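PDB 4NZK: AlgX/AlgJ SGNH hydrolase-like domain-containing protein from Eubacterium siraeum, which is of unknown function but belongs to the DHHW family of the SGNH hydrolase clan, so it may act on an ester-like or acyl-bearing substrate. Local coordinates for residues G82-S87 and N342-K347. Numbering follows the deposited sequence.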
ATOM      1  N   GLY A  82      13.791   5.416 -10.016  1.00 10.36           N
ATOM      2  CA  GLY A  82      12.433   5.930  -9.986  1.00 12.00           C
ATOM      3  C   GLY A  82      12.247   7.241 -10.726  1.00 12.23           C
ATOM      4  O   GLY A  82      11.323   8.008 -10.435  1.00 11.76           O
ATOM      5  N   ALA A  83      13.099   7.513 -11.704  1.00 10.70           N
ATOM      6  CA  ALA A  83      13.008   8.784 -12.398  1.00 11.84           C
ATOM      7  C   ALA A  83      11.712   8.973 -13.155  1.00 11.22           C
ATOM      8  O   ALA A  83      11.123  10.062 -13.154  1.00 12.96           O
ATOM      9  CB  ALA A  83      14.193   8.950 -13.341  1.00 16.32           C
ATOM     10  N   ASN A  84      11.243   7.914 -13.800  1.00 11.82           N
ATOM     11  CA  ASN A  84       9.982   8.015 -14.533  1.00 10.93           C
ATOM     12  C   ASN A  84       8.844   8.322 -13.581  1.00 11.37           C
ATOM     13  O   ASN A  84       8.092   9.254 -13.800  1.00 12.53           O
ATOM     14  CB  ASN A  84       9.681   6.747 -15.304  1.00 12.13           C
ATOM     15  CG  ASN A  84      10.589   6.542 -16.505  1.00 16.66           C
ATOM     16  OD1 ASN A  84      11.500   7.312 -16.793  1.00 20.74           O
ATOM     17  ND2 ASN A  84      10.296   5.507 -17.236  1.00 21.83           N
ATOM     18  N   TYR A  85       8.742   7.533 -12.518  1.00 10.30           N
ATOM     19  CA  TYR A  85       7.711   7.747 -11.491  1.00  9.51           C
ATOM     20  C   TYR A  85       7.726   9.199 -11.004  1.00  9.84           C
ATOM     21  O   TYR A  85       6.677   9.835 -10.942  1.00 10.73           O
ATOM     22  CB  TYR A  85       8.013   6.780 -10.322  1.00  9.25           C
ATOM     23  CG  TYR A  85       7.134   6.952  -9.116  1.00  9.90           C
ATOM     24  CD1 TYR A  85       5.870   6.405  -9.090  1.00 13.45           C
ATOM     25  CD2 TYR A  85       7.571   7.635  -7.984  1.00 10.86           C
ATOM     26  CE1 TYR A  85       5.056   6.528  -7.972  1.00 13.62           C
ATOM     27  CE2 TYR A  85       6.754   7.761  -6.857  1.00 11.29           C
ATOM     28  CZ  TYR A  85       5.500   7.214  -6.854  1.00 11.53           C
ATOM     29  OH  TYR A  85       4.644   7.317  -5.807  1.00 12.89           O
ATOM     30  N   ALA A  86       8.890   9.699 -10.621  1.00  9.94           N
ATOM     31  CA  ALA A  86       8.948  11.076 -10.097  1.00 10.61           C
ATOM     32  C   ALA A  86       8.474  12.062 -11.154  1.00 10.54           C
ATOM     33  O   ALA A  86       7.740  12.975 -10.837  1.00 12.04           O
ATOM     34  CB  ALA A  86      10.354  11.451  -9.641  1.00 11.61           C
ATOM     35  N   SER A  87       8.877  11.876 -12.404  1.00 11.71           N
ATOM     36  CA  SER A  87       8.436  12.763 -13.476  0.50 13.06           C
ATOM     37  C   SER A  87       6.924  12.736 -13.670  1.00 12.32           C
ATOM     38  O   SER A  87       6.302  13.768 -13.925  1.00 11.58           O
ATOM     39  CB  SER A  87       9.161  12.408 -14.774  0.50 13.93           C
ATOM     40  OG  SER A  87       8.842  13.310 -15.821  0.50 13.33           O
ATOM     41  N   ASN A 342       4.964  -0.884 -12.982  1.00 17.16           N
ATOM     42  CA  ASN A 342       3.701  -0.372 -12.467  1.00 17.66           C
ATOM     43  C   ASN A 342       3.598   1.152 -12.495  1.00 16.27           C
ATOM     44  O   ASN A 342       2.527   1.704 -12.692  1.00 18.04           O
ATOM     45  CB  ASN A 342       3.465  -0.846 -11.031  1.00 19.88           C
ATOM     46  CG  ASN A 342       2.970  -2.287 -10.964  1.00 19.31           C
ATOM     47  OD1 ASN A 342       2.576  -2.887 -11.986  1.00 24.11           O
ATOM     48  ND2 ASN A 342       2.972  -2.849  -9.766  1.00 22.61           N
ATOM     49  N   ALA A 343       4.721   1.836 -12.307  1.00 14.01           N
ATOM     50  CA  ALA A 343       4.721   3.272 -12.317  1.00 12.96           C
ATOM     51  C   ALA A 343       4.273   3.817 -13.656  1.00 13.38           C
ATOM     52  O   ALA A 343       3.770   4.928 -13.731  1.00 14.40           O
ATOM     53  CB  ALA A 343       6.113   3.763 -12.019  1.00 14.71           C
ATOM     54  N   GLU A 344       4.492   3.047 -14.724  1.00 13.84           N
ATOM     55  CA  GLU A 344       4.088   3.521 -16.047  1.00 14.11           C
ATOM     56  C   GLU A 344       2.578   3.698 -16.131  1.00 14.40           C
ATOM     57  O   GLU A 344       2.078   4.423 -17.007  1.00 15.19           O
ATOM     58  CB  GLU A 344       4.587   2.584 -17.149  1.00 15.58           C
ATOM     59  CG  GLU A 344       6.110   2.445 -17.168  1.00 20.95           C
ATOM     60  CD  GLU A 344       6.853   3.790 -17.254  1.00 19.88           C
ATOM     61  OE1 GLU A 344       6.455   4.651 -18.074  1.00 21.71           O
ATOM     62  OE2 GLU A 344       7.827   4.015 -16.492  1.00 20.31           O
ATOM     63  N   GLY A 345       1.837   3.073 -15.211  1.00 15.83           N
ATOM     64  CA  GLY A 345       0.388   3.260 -15.180  1.00 14.22           C
ATOM     65  C   GLY A 345      -0.015   4.691 -14.872  1.00 15.40           C
ATOM     66  O   GLY A 345      -1.116   5.161 -15.234  1.00 15.39           O
ATOM     67  N   ILE A 346       0.854   5.402 -14.182  1.00 15.87           N
ATOM     68  CA  ILE A 346       0.561   6.782 -13.889  1.00 14.46           C
ATOM     69  C   ILE A 346       0.507   7.539 -15.226  1.00 15.75           C
ATOM     70  O   ILE A 346      -0.415   8.307 -15.455  1.00 15.89           O
ATOM     71  CB  ILE A 346       1.548   7.386 -12.887  1.00 14.47           C
ATOM     72  CG1 ILE A 346       1.508   6.570 -11.571  1.00 15.94           C
ATOM     73  CG2 ILE A 346       1.228   8.864 -12.648  1.00 15.55           C
ATOM     74  CD1 ILE A 346       2.649   6.884 -10.593  1.00 17.27           C
ATOM     75  N   LYS A 347       1.497   7.317 -16.087  1.00 14.08           N
ATOM     76  CA  LYS A 347       1.553   7.995 -17.383  1.00 16.28           C
ATOM     77  C   LYS A 347       0.451   7.480 -18.296  1.00 17.13           C
ATOM     78  O   LYS A 347      -0.294   8.258 -18.869  1.00 18.13           O
ATOM     79  CB  LYS A 347       2.918   7.773 -18.036  1.00 17.77           C
ATOM     80  CG  LYS A 347       3.001   8.386 -19.421  1.00 21.19           C
ATOM     81  CD  LYS A 347       4.308   8.113 -20.124  1.00 28.40           C
ATOM     82  CE  LYS A 347       4.231   8.722 -21.526  1.00 31.64           C
ATOM     83  NZ  LYS A 347       5.511   8.637 -22.283  1.00 52.96           N
TER
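Asn84 ND2 donates to Glu344 OE2 over 3.0 Å, and the bond is nearly straight at 169°. OE2 is met on its syn side, with the donor tilted 30° out of the carboxylate plane. The acceptor lies close to the plane of the Asn84 amide, and the two flat groups are steeply turned against each other. The other oxygen, Glu344 OE1, is hydrogen-bonded to Tyr88 OH, one turn further along helix 83-96, so that helix holds the carboxylate at both oxygens. The Glu344 chain is bent at chi2, which brings the carboxylate across to Asn84. An alanine here would lack both acceptors and is likely to leave the Asn84 amide and the Tyr88 hydroxyl without these partners.

Beside this polar bridge the contact is apolar and buried. Ala343 CB points at the other helix and sits 3.9 Å from Tyr85 CB, at the edge of the ring and near its plane. Ile346 CD1 comes at the ring obliquely, 3.6 Å from Tyr85 CE1. With CG anti to the backbone N (chi1 174°), the Tyr85 ring extends past both residues, and its OH bonds to Asn104 OD1 on strand 101-107. Phe331 of strand 328-334 touches both Tyr85 and Ile346. The contact thus joins the start of helix 83-96 to the C-terminal helix 344-350 over neighbouring parallel strands, a layering of helices on a central sheet consistent with the alpha/beta fold of SGNH hydrolases.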